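PDB 3LQY: putative isochorismatase hydrolase from Oleispira antarctica, which probably acts as a hydrolase of the isochorismatase family, though its natural substrate has not been established. Local coordinates for residues Asn6-Leu11 / Ile113-Ile118; Cys141-Asp146 / Ala176-Ala181; Asn17-Thr22 / Pro67-Gly72; His56-Phe61 / Ala76-Ser81. All blocks are in the same frame, centred on the assembly; numbering follows the deposited sequence.

Interaction 1: residues Asn6-Leu11 / Ile113-Ile118; sequences NTTALL and IKKLVI
I113 holds CG1 anti to its carbonyl carbon (chi1 -64°), and a second bend (chi2 -59°) places CD1 against CB of A9. The pair belongs to the central parallel sheet of the isochorismatase α/β fold, where strand 8-11 runs beside 115-118 with their N-to-C directions 26° apart. T8 bridges to K115, A9 to L116, L10 to V117 and L11 to I118. The separation of 3.5 Å between I113 CD1 and A9 CB is tighter than ordinary van der Waals contact, evidence of close packing at this corner. An alanine in place of I113 would remove CG1, CG2 and CD1, and would probably open a gap beside the A9 methyl and uncover one flank of the T7 carbonyl. On the opposite face of the sheet, T8 CG2 meets V117 CG2 at 3.8 Å, and L10 CD1 lies the same distance from V117 CG1. Helix 33-49 packs on that face through L43 and F47, whereas L116 and I118 turn to helix 128-137. L11 and L116 lie side by side, pointing the same way. Nearer the start, T8 OG1 sits 3.2 Å from K115 CD, the aliphatic part of the lysine crossing the threonine at a slant. Backbone bonds follow the parallel pattern: V117 N gives to A9 O, and L11 N to V117 O. The pairing starts at T7 O, which is gripped twice: by K114 N at 2.8 Å, in the carbonyl plane, and by K115 N at 3.1 Å, tilted out of it.

Interaction 2: residues Cys141-Asp146 / Ala176-Ala181; sequences CAVAHD and AYANVA
N179 and C141 join first, N179 N giving to C141 O at 2.9 Å. N179 O then takes the N-H of V143, A181 N reaches V143 O, and H145 N closes the series on A181 O at 3.0 Å. This alternation is that of parallel strands, and it adds the short edge strand 179-181 to strand 140-149 of the central sheet. On one face the A178 methyl is met by C141 CB and V143 CG2, each 3.8 Å from it. H145 holds CG between its backbone N and carbonyl carbon (chi1 59°), and its ring lies obliquely by the A181 carbonyl, with CD2 3.2 Å from A181 C; its CB also meets V180 CG1. Further out, a water accepts from C141 N and donates to Y177 O at 2.6 Å, extending the join at the C141 end, ahead of the first direct bond. Helix 183-187 sends L186 against A142, A144, N179 and A181, while M170 of helix 162-173 meets V143, H145 and V180. D146 OD1 accepts from A183 N at the start of helix 183-187. Directional backbone bonds and mostly small apolar contacts carry the pairing, which implies that the edge strand is held chiefly by main-chain geometry rather than by charge.

Interaction 3: residues Asn17-Thr22 / Pro67-Gly72; sequences NDYFST and PFFLPG
An aromatic cluster of Y19, F68 and F69 joins two loops that follow strands 8-13 and 54-59. Its central pair is a T-shaped (edge-to-face) stack: F69 presents its edge to the face of Y19, with centroids 4.7 Å apart and planes at 64°. F69 CZ stands 3.4 Å above the tyrosine plane, over the ring centre, and F69 CE2 comes 3.5 Å from Y19 OH. F68 covers a face of F69 with CD2, and touches Y19 rim to rim, its CE2 being 3.7 Å from Y19 OH. An alanine in place of Y19 would remove the ring and hydroxyl, and would probably open a gap at the tip of F69 and leave that ring freer to turn. The polar half of the contact is D18. Its OD2 takes the N-H of F69 at 2.9 Å, on the anti side of the carboxylate, while D18 CB lies 3.5 Å from F69 CE1. A water donates to the same OD2 at 2.7 Å and accepts from L70 N, so one oxygen ties two successive amides of the second loop, one directly and one through water. The other oxygen, D18 OD1, accepts from K27 N. The chain turns at F69, whose phi and psi are both positive. The cluster lies near the C-terminal ends of the sheet strands: Y19 O bonds to T33 OG1 at the head of helix 33-49, Y19 also packs on M122 just past strand 115-121, and F69 pairs by backbone with F61 beyond strand 54-59.

Interaction 4: residues His56-Phe61 / Ala76-Ser81; sequences HVRHEF and AKIHPS
A salt-bridged arginine at the C-terminal end of strand 54-59, in the parallel sheet, ties that strand to the loop 76-81 leading toward strand 90-93. R58 CG stands anti to the backbone N (chi1 -158°), and the chain bends at chi3 (67°), which sets NE off the line of the aliphatic part. CD lies 3.5 Å from A76 O and 3.8 Å from I78 CG1, so the methylenes pack on the loop before the charged end reaches it. Two further contacts flank the arginine. I78 CD1 meets H56 CB at 4.0 Å, the two side chains crossing at about a right angle, while E60 CG rests 3.9 Å from A76 CB. H56 turns its polar end elsewhere, NE2 being hydrogen-bonded to E88 OE1. Q16 NE2 also donates to A76 O, so this carbonyl has two donors, which probably keeps it fixed. R58 closes on E60 end-on, both NH1 and NH2 reaching the single oxygen OE2 from the same face of the carboxylate; NH2 is the longer arm, at 3.3 Å. R58 NH1 serves both sides of the contact: A76 O at 2.8 Å and E60 OE2 at 3.0 Å, both lying close to the guanidinium plane.

In the fold
Interactions 1, 2 and 4 share one six-stranded parallel sheet, ordered 90-93, 54-59, 8-13, 115-121, 140-149, 179-181. Interaction 1 joins its middle strands. It touches interaction 2 through backbone bonds between I118 N and A142 O and between A142 N and L116 O, and interaction 4 through L11 against V57. Interactions 3 and 4 are nested within the loop closed by interaction 1, and interaction 2 follows it in the chain. The segments of interactions 3 and 4 alternate along the chain, their centres lie about 8 Å apart, and N17 bonds to K77. Interactions 2 and 3 lie about 26 Å apart between centres, so the protein combines a continuous sheet with a loop cluster beyond it, consistent with an active site at the strand ends.

Interaction 1: residues Asn6-Leu11 / Ile113-Ile118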
loop_
_atom_site.group_PDB
_atom_site.type_symbol
_atom_site.label_atom_id
_atom_site.label_comp_id
_atom_site.label_asym_id
_atom_site.label_seq_id
_atom_site.Cartn_x
_atom_site.Cartn_y
_atom_site.Cartn_z
ATOM N N ASN A 6 -7.487 -19.700 1.551
ATOM C CA ASN A 6 -6.400 -18.776 1.212
ATOM C C ASN A 6 -6.788 -17.773 0.140
ATOM O O ASN A 6 -6.169 -17.714 -0.940
ATOM C CB ASN A 6 -5.189 -19.586 0.750
ATOM C CG ASN A 6 -4.617 -20.421 1.845
ATOM O OD1 ASN A 6 -5.015 -20.302 2.996
ATOM N ND2 ASN A 6 -3.648 -21.242 1.508
ATOM N N THR A 7 -7.808 -16.973 0.453
ATOM C CA THR A 7 -8.317 -15.944 -0.455
ATOM C C THR A 7 -7.978 -14.541 0.047
ATOM O O THR A 7 -8.613 -13.568 -0.352
ATOM C CB THR A 7 -9.835 -16.068 -0.623
ATOM O OG1 THR A 7 -10.457 -15.889 0.655
ATOM C CG2 THR A 7 -10.214 -17.442 -1.161
ATOM N N THR A 8 -6.951 -14.433 0.896
ATOM C CA THR A 8 -6.431 -13.145 1.329
ATOM C C THR A 8 -5.133 -12.859 0.596
ATOM O O THR A 8 -4.199 -13.661 0.623
ATOM C CB THR A 8 -6.248 -13.077 2.869
ATOM O OG1 THR A 8 -7.487 -13.439 3.509
ATOM C CG2 THR A 8 -5.807 -11.672 3.311
ATOM N N ALA A 9 -5.110 -11.701 -0.071
ATOM C CA ALA A 9 -3.973 -11.213 -0.825
ATOM C C ALA A 9 -3.296 -10.114 -0.025
ATOM O O ALA A 9 -3.966 -9.263 0.588
ATOM C CB ALA A 9 -4.449 -10.657 -2.152
ATOM N N LEU A 10 -1.975 -10.102 -0.007
ATOM C CA LEU A 10 -1.232 -8.935 0.502
ATOM C C LEU A 10 -1.081 -7.958 -0.654
ATOM O O LEU A 10 -0.657 -8.329 -1.751
ATOM C CB LEU A 10 0.107 -9.341 1.103
ATOM C CG LEU A 10 1.147 -8.282 1.504
ATOM C CD1 LEU A 10 0.723 -7.588 2.843
ATOM C CD2 LEU A 10 2.520 -8.986 1.564
ATOM N N LEU A 11 -1.500 -6.719 -0.408
ATOM C CA LEU A 11 -1.578 -5.679 -1.427
ATOM C C LEU A 11 -0.669 -4.556 -1.010
ATOM O O LEU A 11 -0.925 -3.838 -0.019
ATOM C CB LEU A 11 -3.005 -5.176 -1.586
ATOM C CG LEU A 11 -3.343 -4.241 -2.748
ATOM C CD1 LEU A 11 -2.986 -4.853 -4.066
ATOM C CD2 LEU A 11 -4.834 -3.928 -2.716
ATOM N N ILE A 113 -9.670 -13.778 -4.997
ATOM C CA ILE A 113 -9.421 -13.034 -3.762
ATOM C C ILE A 113 -10.723 -12.528 -3.121
ATOM O O ILE A 113 -11.607 -12.011 -3.805
ATOM C CB ILE A 113 -8.449 -11.831 -3.992
ATOM C CG1 ILE A 113 -7.048 -12.314 -4.431
ATOM C CG2 ILE A 113 -8.354 -10.978 -2.743
ATOM C CD1 ILE A 113 -6.345 -13.260 -3.445
ATOM N N LYS A 114 -10.799 -12.670 -1.797
ATOM C CA LYS A 114 -11.954 -12.256 -0.983
ATOM C C LYS A 114 -11.607 -11.182 0.019
ATOM O O LYS A 114 -12.476 -10.391 0.406
ATOM C CB LYS A 114 -12.491 -13.435 -0.167
ATOM C CG LYS A 114 -13.107 -14.562 -0.944
ATOM C CD LYS A 114 -14.192 -14.137 -1.918
ATOM C CE LYS A 114 -14.642 -15.324 -2.724
ATOM N NZ LYS A 114 -15.612 -14.953 -3.772
ATOM N N LYS A 115 -10.372 -11.215 0.501
ATOM C CA LYS A 115 -9.935 -10.334 1.561
ATOM C C LYS A 115 -8.600 -9.736 1.151
ATOM O O LYS A 115 -7.959 -10.241 0.230
ATOM C CB LYS A 115 -9.756 -11.116 2.858
ATOM C CG LYS A 115 -10.965 -11.965 3.261
ATOM C CD LYS A 115 -10.591 -12.976 4.340
ATOM C CE LYS A 115 -10.172 -12.308 5.672
ATOM N NZ LYS A 115 -9.958 -13.345 6.771
ATOM N N LEU A 116 -8.203 -8.666 1.838
ATOM C CA LEU A 116 -6.976 -7.927 1.530
ATOM C C LEU A 116 -6.263 -7.523 2.813
ATOM O O LEU A 116 -6.895 -7.170 3.810
ATOM C CB LEU A 116 -7.279 -6.668 0.727
ATOM C CG LEU A 116 -7.996 -6.821 -0.609
ATOM C CD1 LEU A 116 -8.342 -5.454 -1.203
ATOM C CD2 LEU A 116 -7.211 -7.653 -1.575
ATOM N N VAL A 117 -4.932 -7.576 2.775
ATOM C CA VAL A 117 -4.096 -6.984 3.826
ATOM C C VAL A 117 -3.310 -5.884 3.128
ATOM O O VAL A 117 -2.616 -6.157 2.155
ATOM C CB VAL A 117 -3.142 -7.999 4.475
ATOM C CG1 VAL A 117 -2.126 -7.279 5.383
ATOM C CG2 VAL A 117 -3.921 -9.019 5.272
ATOM N N ILE A 118 -3.490 -4.645 3.596
ATOM C CA ILE A 118 -3.041 -3.442 2.862
ATOM C C ILE A 118 -1.866 -2.794 3.548
ATOM O O ILE A 118 -1.889 -2.582 4.763
ATOM C CB ILE A 118 -4.211 -2.458 2.712
ATOM C CG1 ILE A 118 -5.234 -3.049 1.725
ATOM C CG2 ILE A 118 -3.753 -1.083 2.272
ATOM C CD1 ILE A 118 -6.689 -2.533 1.934
#

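Interaction 2: residues Cys141-Asp146 / Ala176-Ala181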
loop_
_atom_site.group_PDB
_atom_site.type_symbol
_atom_site.label_atom_id
_atom_site.label_comp_id
_atom_site.label_asym_id
_atom_site.label_seq_id
_atom_site.Cartn_x
_atom_site.Cartn_y
_atom_site.Cartn_z
ATOM N N CYS A 141 -11.211 -6.028 4.557
ATOM C CA CYS A 141 -9.919 -5.376 4.497
ATOM C C CYS A 141 -9.293 -5.342 5.867
ATOM O O CYS A 141 -9.991 -5.175 6.893
ATOM C CB CYS A 141 -10.089 -3.936 4.012
ATOM S SG CYS A 141 -10.721 -3.776 2.346
ATOM N N ALA A 142 -7.971 -5.461 5.863
ATOM C CA ALA A 142 -7.171 -5.135 7.016
ATOM C C ALA A 142 -6.082 -4.195 6.529
ATOM O O ALA A 142 -5.731 -4.204 5.348
ATOM C CB ALA A 142 -6.577 -6.398 7.623
ATOM N N VAL A 143 -5.534 -3.419 7.454
ATOM C CA VAL A 143 -4.490 -2.469 7.161
ATOM C C VAL A 143 -3.460 -2.652 8.257
ATOM O O VAL A 143 -3.793 -2.620 9.449
ATOM C CB VAL A 143 -5.029 -1.001 7.083
ATOM C CG1 VAL A 143 -3.923 -0.036 6.747
ATOM C CG2 VAL A 143 -6.176 -0.877 6.071
ATOM N N ALA A 144 -2.201 -2.909 7.841
ATOM C CA ALA A 144 -1.141 -3.043 8.800
ATOM C C ALA A 144 -0.649 -1.630 9.059
ATOM O O ALA A 144 0.041 -1.057 8.252
ATOM C CB ALA A 144 -0.027 -3.932 8.264
ATOM N N HIS A 145 -0.986 -1.076 10.202
ATOM C CA HIS A 145 -0.814 0.372 10.393
ATOM C C HIS A 145 0.644 0.815 10.442
ATOM O O HIS A 145 0.974 1.941 10.059
ATOM C CB HIS A 145 -1.554 0.856 11.641
ATOM C CG HIS A 145 -1.119 0.200 12.910
ATOM N ND1 HIS A 145 0.016 0.576 13.596
ATOM C CD2 HIS A 145 -1.693 -0.783 13.649
ATOM C CE1 HIS A 145 0.142 -0.172 14.684
ATOM N NE2 HIS A 145 -0.883 -1.003 14.737
ATOM N N ASP A 146 1.523 -0.074 10.910
ATOM C CA ASP A 146 2.948 0.233 11.010
ATOM C C ASP A 146 3.707 -0.086 9.716
ATOM O O ASP A 146 4.932 0.084 9.668
ATOM C CB ASP A 146 3.583 -0.425 12.247
ATOM C CG ASP A 146 3.377 -1.931 12.308
ATOM O OD1 ASP A 146 2.581 -2.497 11.550
ATOM O OD2 ASP A 146 4.004 -2.557 13.161
ATOM N N ALA A 176 -14.715 0.870 10.756
ATOM C CA ALA A 176 -15.640 1.381 9.779
ATOM C C ALA A 176 -15.410 0.756 8.442
ATOM O O ALA A 176 -16.347 0.441 7.733
ATOM C CB ALA A 176 -15.583 2.883 9.702
ATOM N N TYR A 177 -14.136 0.585 8.114
ATOM C CA TYR A 177 -13.741 -0.002 6.855
ATOM C C TYR A 177 -12.792 -1.184 6.972
ATOM O O TYR A 177 -12.738 -1.995 6.044
ATOM C CB TYR A 177 -13.043 1.043 6.050
ATOM C CG TYR A 177 -13.915 2.124 5.473
ATOM C CD1 TYR A 177 -13.973 3.375 6.061
ATOM C CD2 TYR A 177 -14.639 1.912 4.309
ATOM C CE1 TYR A 177 -14.674 4.384 5.484
ATOM C CE2 TYR A 177 -15.325 2.907 3.723
ATOM C CZ TYR A 177 -15.341 4.167 4.315
ATOM O OH TYR A 177 -15.995 5.227 3.722
ATOM N N ALA A 178 -11.989 -1.274 8.035
ATOM C CA ALA A 178 -10.977 -2.336 8.051
ATOM C C ALA A 178 -10.567 -2.764 9.450
ATOM O O ALA A 178 -10.773 -2.051 10.415
ATOM C CB ALA A 178 -9.714 -1.889 7.193
ATOM N N ASN A 179 -10.033 -3.984 9.550
ATOM C CA ASN A 179 -9.203 -4.360 10.702
ATOM C C ASN A 179 -7.803 -3.739 10.603
ATOM O O ASN A 179 -6.985 -4.154 9.798
ATOM C CB ASN A 179 -9.056 -5.896 10.848
ATOM C CG ASN A 179 -8.284 -6.285 12.105
ATOM O OD1 ASN A 179 -8.460 -5.661 13.154
ATOM N ND2 ASN A 179 -7.436 -7.318 12.012
ATOM N N VAL A 180 -7.543 -2.793 11.493
ATOM C CA VAL A 180 -6.298 -2.057 11.567
ATOM C C VAL A 180 -5.532 -2.646 12.738
ATOM O O VAL A 180 -6.009 -2.681 13.890
ATOM C CB VAL A 180 -6.520 -0.544 11.740
ATOM C CG1 VAL A 180 -5.201 0.207 11.878
ATOM C CG2 VAL A 180 -7.366 0.027 10.552
ATOM N N ALA A 181 -4.361 -3.175 12.431
ATOM C CA ALA A 181 -3.588 -3.935 13.376
ATOM C C ALA A 181 -2.121 -3.891 12.956
ATOM O O ALA A 181 -1.800 -3.459 11.841
ATOM C CB ALA A 181 -4.088 -5.366 13.386
HETATM O O HOH W 1 -13.255 -4.486 5.646
#

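Interaction 3: residues Asn17-Thr22 / Pro67-Gly72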
loop_
_atom_site.group_PDB
_atom_site.type_symbol
_atom_site.label_atom_id
_atom_site.label_comp_id
_atom_site.label_asym_id
_atom_site.label_seq_id
_atom_site.Cartn_x
_atom_site.Cartn_y
_atom_site.Cartn_z
ATOM N N ASN A 17 10.627 4.116 -4.777
ATOM C CA ASN A 17 11.816 4.829 -4.352
ATOM C C ASN A 17 11.643 6.293 -4.006
ATOM O O ASN A 17 12.203 6.780 -3.005
ATOM C CB ASN A 17 12.887 4.712 -5.440
ATOM C CG ASN A 17 13.539 3.335 -5.469
ATOM O OD1 ASN A 17 13.721 2.701 -4.432
ATOM N ND2 ASN A 17 13.880 2.867 -6.662
ATOM N N ASP A 18 10.923 7.040 -4.838
ATOM C CA ASP A 18 10.707 8.498 -4.526
ATOM C C ASP A 18 10.158 8.847 -3.144
ATOM O O ASP A 18 10.234 10.014 -2.718
ATOM C CB ASP A 18 9.852 9.209 -5.603
ATOM C CG ASP A 18 10.628 9.576 -6.879
ATOM O OD1 ASP A 18 11.847 9.833 -6.802
ATOM O OD2 ASP A 18 10.020 9.586 -7.987
ATOM N N TYR A 19 9.600 7.856 -2.463
ATOM C CA TYR A 19 9.058 8.018 -1.119
ATOM C C TYR A 19 10.032 7.869 0.022
ATOM O O TYR A 19 9.746 8.260 1.127
ATOM C CB TYR A 19 7.879 7.048 -0.892
ATOM C CG TYR A 19 6.556 7.409 -1.558
ATOM C CD1 TYR A 19 6.265 8.713 -1.917
ATOM C CD2 TYR A 19 5.581 6.439 -1.756
ATOM C CE1 TYR A 19 5.021 9.059 -2.430
ATOM C CE2 TYR A 19 4.312 6.748 -2.296
ATOM C CZ TYR A 19 4.056 8.075 -2.644
ATOM O OH TYR A 19 2.842 8.384 -3.192
ATOM N N PHE A 20 11.232 7.405 -0.250
ATOM C CA PHE A 20 12.180 7.053 0.797
ATOM C C PHE A 20 13.242 8.141 0.897
ATOM O O PHE A 20 14.029 8.376 -0.073
ATOM C CB PHE A 20 12.889 5.763 0.377
ATOM C CG PHE A 20 12.044 4.515 0.488
ATOM C CD1 PHE A 20 12.289 3.611 1.486
ATOM C CD2 PHE A 20 11.008 4.255 -0.427
ATOM C CE1 PHE A 20 11.535 2.412 1.576
ATOM C CE2 PHE A 20 10.235 3.098 -0.348
ATOM C CZ PHE A 20 10.500 2.162 0.648
ATOM N N SER A 21 13.381 8.761 2.052
ATOM C CA SER A 21 14.413 9.785 2.192
ATOM C C SER A 21 15.839 9.176 2.101
ATOM O O SER A 21 16.784 9.900 1.759
ATOM C CB SER A 21 14.268 10.549 3.478
ATOM O OG SER A 21 14.331 9.659 4.568
ATOM N N THR A 22 15.977 7.868 2.367
ATOM C CA THR A 22 17.251 7.157 2.149
ATOM C C THR A 22 17.550 6.911 0.673
ATOM O O THR A 22 18.672 6.494 0.351
ATOM C CB THR A 22 17.313 5.803 2.941
ATOM O OG1 THR A 22 16.288 4.904 2.480
ATOM C CG2 THR A 22 17.138 6.013 4.457
ATOM N N PRO A 67 5.754 15.723 -10.828
ATOM C CA PRO A 67 6.548 16.082 -9.652
ATOM C C PRO A 67 7.376 14.942 -9.061
ATOM O O PRO A 67 8.440 15.191 -8.508
ATOM C CB PRO A 67 5.491 16.530 -8.633
ATOM C CG PRO A 67 4.278 15.793 -9.043
ATOM C CD PRO A 67 4.309 15.723 -10.523
ATOM N N PHE A 68 6.856 13.728 -9.150
ATOM C CA PHE A 68 7.515 12.530 -8.656
ATOM C C PHE A 68 6.914 11.371 -9.427
ATOM O O PHE A 68 5.940 11.560 -10.174
ATOM C CB PHE A 68 7.367 12.352 -7.137
ATOM C CG PHE A 68 5.935 12.241 -6.633
ATOM C CD1 PHE A 68 5.090 13.341 -6.637
ATOM C CD2 PHE A 68 5.468 11.055 -6.096
ATOM C CE1 PHE A 68 3.771 13.227 -6.150
ATOM C CE2 PHE A 68 4.165 10.949 -5.567
ATOM C CZ PHE A 68 3.330 12.014 -5.626
ATOM N N PHE A 69 7.463 10.183 -9.247
ATOM C CA PHE A 69 7.040 9.016 -10.008
ATOM C C PHE A 69 6.973 9.299 -11.498
ATOM O O PHE A 69 6.000 8.975 -12.174
ATOM C CB PHE A 69 5.736 8.439 -9.497
ATOM C CG PHE A 69 5.783 7.979 -8.064
ATOM C CD1 PHE A 69 6.983 7.626 -7.464
ATOM C CD2 PHE A 69 4.600 7.781 -7.334
ATOM C CE1 PHE A 69 7.009 7.177 -6.151
ATOM C CE2 PHE A 69 4.653 7.332 -6.035
ATOM C CZ PHE A 69 5.847 7.007 -5.453
ATOM N N LEU A 70 8.087 9.817 -12.011
ATOM C CA LEU A 70 8.181 10.127 -13.421
ATOM C C LEU A 70 8.083 8.811 -14.133
ATOM O O LEU A 70 8.577 7.795 -13.645
ATOM C CB LEU A 70 9.462 10.872 -13.754
ATOM C CG LEU A 70 9.351 12.394 -13.581
ATOM C CD1 LEU A 70 9.140 12.803 -12.128
ATOM C CD2 LEU A 70 10.573 13.076 -14.122
ATOM N N PRO A 71 7.395 8.806 -15.274
ATOM C CA PRO A 71 7.196 7.537 -15.934
ATOM C C PRO A 71 8.530 6.989 -16.529
ATOM O O PRO A 71 9.303 7.722 -17.185
ATOM C CB PRO A 71 6.124 7.872 -16.973
ATOM C CG PRO A 71 6.463 9.287 -17.375
ATOM C CD PRO A 71 6.891 9.933 -16.078
ATOM N N GLY A 72 8.817 5.721 -16.226
ATOM C CA GLY A 72 10.057 5.070 -16.623
ATOM C C GLY A 72 11.293 5.361 -15.766
ATOM O O GLY A 72 12.383 4.825 -16.042
HETATM O O HOH W 2 10.610 9.996 -10.594
#

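Interaction 4: residues His56-Phe61 / Ala76-Ser81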
loop_
_atom_site.group_PDB
_atom_site.type_symbol
_atom_site.label_atom_id
_atom_site.label_comp_id
_atom_site.label_asym_id
_atom_site.label_seq_id
_atom_site.Cartn_x
_atom_site.Cartn_y
_atom_site.Cartn_z
ATOM N N HIS A 56 1.132 -6.313 -6.094
ATOM C CA HIS A 56 1.777 -5.005 -5.979
ATOM C C HIS A 56 1.084 -3.950 -6.823
ATOM O O HIS A 56 0.576 -4.225 -7.931
ATOM C CB HIS A 56 3.257 -5.089 -6.454
ATOM C CG HIS A 56 4.048 -6.167 -5.788
ATOM N ND1 HIS A 56 4.851 -5.933 -4.691
ATOM C CD2 HIS A 56 4.160 -7.493 -6.067
ATOM C CE1 HIS A 56 5.447 -7.067 -4.345
ATOM N NE2 HIS A 56 5.028 -8.029 -5.149
ATOM N N VAL A 57 1.144 -2.721 -6.336
ATOM C CA VAL A 57 0.595 -1.601 -7.068
ATOM C C VAL A 57 1.706 -0.573 -7.140
ATOM O O VAL A 57 2.418 -0.409 -6.185
ATOM C CB VAL A 57 -0.629 -1.033 -6.365
ATOM C CG1 VAL A 57 -1.022 0.269 -7.007
ATOM C CG2 VAL A 57 -1.798 -2.073 -6.405
ATOM N N ARG A 58 1.846 0.077 -8.289
ATOM C CA ARG A 58 2.882 1.022 -8.539
ATOM C C ARG A 58 2.300 2.194 -9.318
ATOM O O ARG A 58 1.508 1.998 -10.219
ATOM C CB ARG A 58 3.964 0.307 -9.379
ATOM C CG ARG A 58 5.304 0.888 -9.331
ATOM C CD ARG A 58 6.368 0.020 -10.029
ATOM N NE ARG A 58 6.213 -0.090 -11.496
ATOM C CZ ARG A 58 6.511 0.862 -12.378
ATOM N NH1 ARG A 58 7.036 2.017 -11.983
ATOM N NH2 ARG A 58 6.326 0.641 -13.687
ATOM N N HIS A 59 2.697 3.410 -8.980
ATOM C CA HIS A 59 2.172 4.627 -9.620
ATOM C C HIS A 59 3.152 5.316 -10.553
ATOM O O HIS A 59 4.337 5.469 -10.215
ATOM C CB HIS A 59 1.791 5.647 -8.535
ATOM C CG HIS A 59 1.004 6.813 -9.057
ATOM N ND1 HIS A 59 -0.369 6.853 -8.973
ATOM C CD2 HIS A 59 1.380 7.958 -9.686
ATOM C CE1 HIS A 59 -0.809 7.971 -9.521
ATOM N NE2 HIS A 59 0.226 8.660 -9.964
ATOM N N GLU A 60 2.659 5.744 -11.715
ATOM C CA GLU A 60 3.401 6.650 -12.565
ATOM C C GLU A 60 2.500 7.772 -13.061
ATOM O O GLU A 60 1.385 7.530 -13.493
ATOM C CB GLU A 60 4.033 5.889 -13.759
ATOM C CG GLU A 60 5.266 5.072 -13.393
ATOM C CD GLU A 60 5.954 4.358 -14.600
ATOM O OE1 GLU A 60 5.441 4.378 -15.745
ATOM O OE2 GLU A 60 7.016 3.757 -14.375
ATOM N N PHE A 61 3.014 8.995 -13.049
ATOM C CA PHE A 61 2.321 10.126 -13.649
ATOM C C PHE A 61 2.277 10.079 -15.186
ATOM O O PHE A 61 3.047 9.342 -15.804
ATOM C CB PHE A 61 2.986 11.420 -13.217
ATOM C CG PHE A 61 2.620 11.855 -11.837
ATOM C CD1 PHE A 61 3.125 11.205 -10.725
ATOM C CD2 PHE A 61 1.726 12.912 -11.647
ATOM C CE1 PHE A 61 2.789 11.619 -9.440
ATOM C CE2 PHE A 61 1.383 13.325 -10.367
ATOM C CZ PHE A 61 1.903 12.671 -9.266
ATOM N N ALA A 76 10.366 5.853 -9.652
ATOM C CA ALA A 76 9.045 5.184 -9.705
ATOM C C ALA A 76 9.129 3.676 -9.585
ATOM O O ALA A 76 8.114 2.999 -9.633
ATOM C CB ALA A 76 8.324 5.531 -11.003
ATOM N N LYS A 77 10.326 3.145 -9.426
ATOM C CA LYS A 77 10.522 1.703 -9.246
ATOM C C LYS A 77 10.209 1.327 -7.807
ATOM O O LYS A 77 10.453 2.114 -6.911
ATOM C CB LYS A 77 11.972 1.308 -9.587
ATOM C CG LYS A 77 12.315 1.454 -11.039
ATOM C CD LYS A 77 13.823 1.076 -11.307
ATOM C CE LYS A 77 14.197 1.220 -12.758
ATOM N NZ LYS A 77 15.678 1.046 -12.914
ATOM N N ILE A 78 9.686 0.112 -7.601
ATOM C CA ILE A 78 9.456 -0.430 -6.259
ATOM C C ILE A 78 10.812 -0.569 -5.575
ATOM O O ILE A 78 11.811 -1.077 -6.175
ATOM C CB ILE A 78 8.829 -1.834 -6.308
ATOM C CG1 ILE A 78 7.410 -1.763 -6.858
ATOM C CG2 ILE A 78 8.879 -2.504 -4.920
ATOM C CD1 ILE A 78 6.736 -3.128 -6.990
ATOM N N HIS A 79 10.834 -0.160 -4.322
ATOM C CA HIS A 79 11.998 -0.146 -3.509
ATOM C C HIS A 79 12.449 -1.597 -3.299
ATOM O O HIS A 79 11.584 -2.484 -3.208
ATOM C CB HIS A 79 11.679 0.532 -2.195
ATOM C CG HIS A 79 12.884 0.840 -1.377
ATOM N ND1 HIS A 79 13.317 0.009 -0.370
ATOM C CD2 HIS A 79 13.717 1.903 -1.376
ATOM C CE1 HIS A 79 14.393 0.528 0.188
ATOM N NE2 HIS A 79 14.681 1.661 -0.425
ATOM N N PRO A 80 13.776 -1.847 -3.257
ATOM C CA PRO A 80 14.225 -3.260 -3.130
ATOM C C PRO A 80 13.826 -3.956 -1.825
ATOM O O PRO A 80 13.721 -5.181 -1.800
ATOM C CB PRO A 80 15.745 -3.177 -3.202
ATOM C CG PRO A 80 16.074 -1.844 -3.765
ATOM C CD PRO A 80 14.928 -0.928 -3.410
ATOM N N SER A 81 13.564 -3.193 -0.760
ATOM C CA SER A 81 13.219 -3.794 0.509
ATOM C C SER A 81 11.931 -4.614 0.367
ATOM O O SER A 81 11.717 -5.544 1.127
ATOM C CB SER A 81 13.078 -2.724 1.595
ATOM O OG SER A 81 11.936 -1.915 1.373
#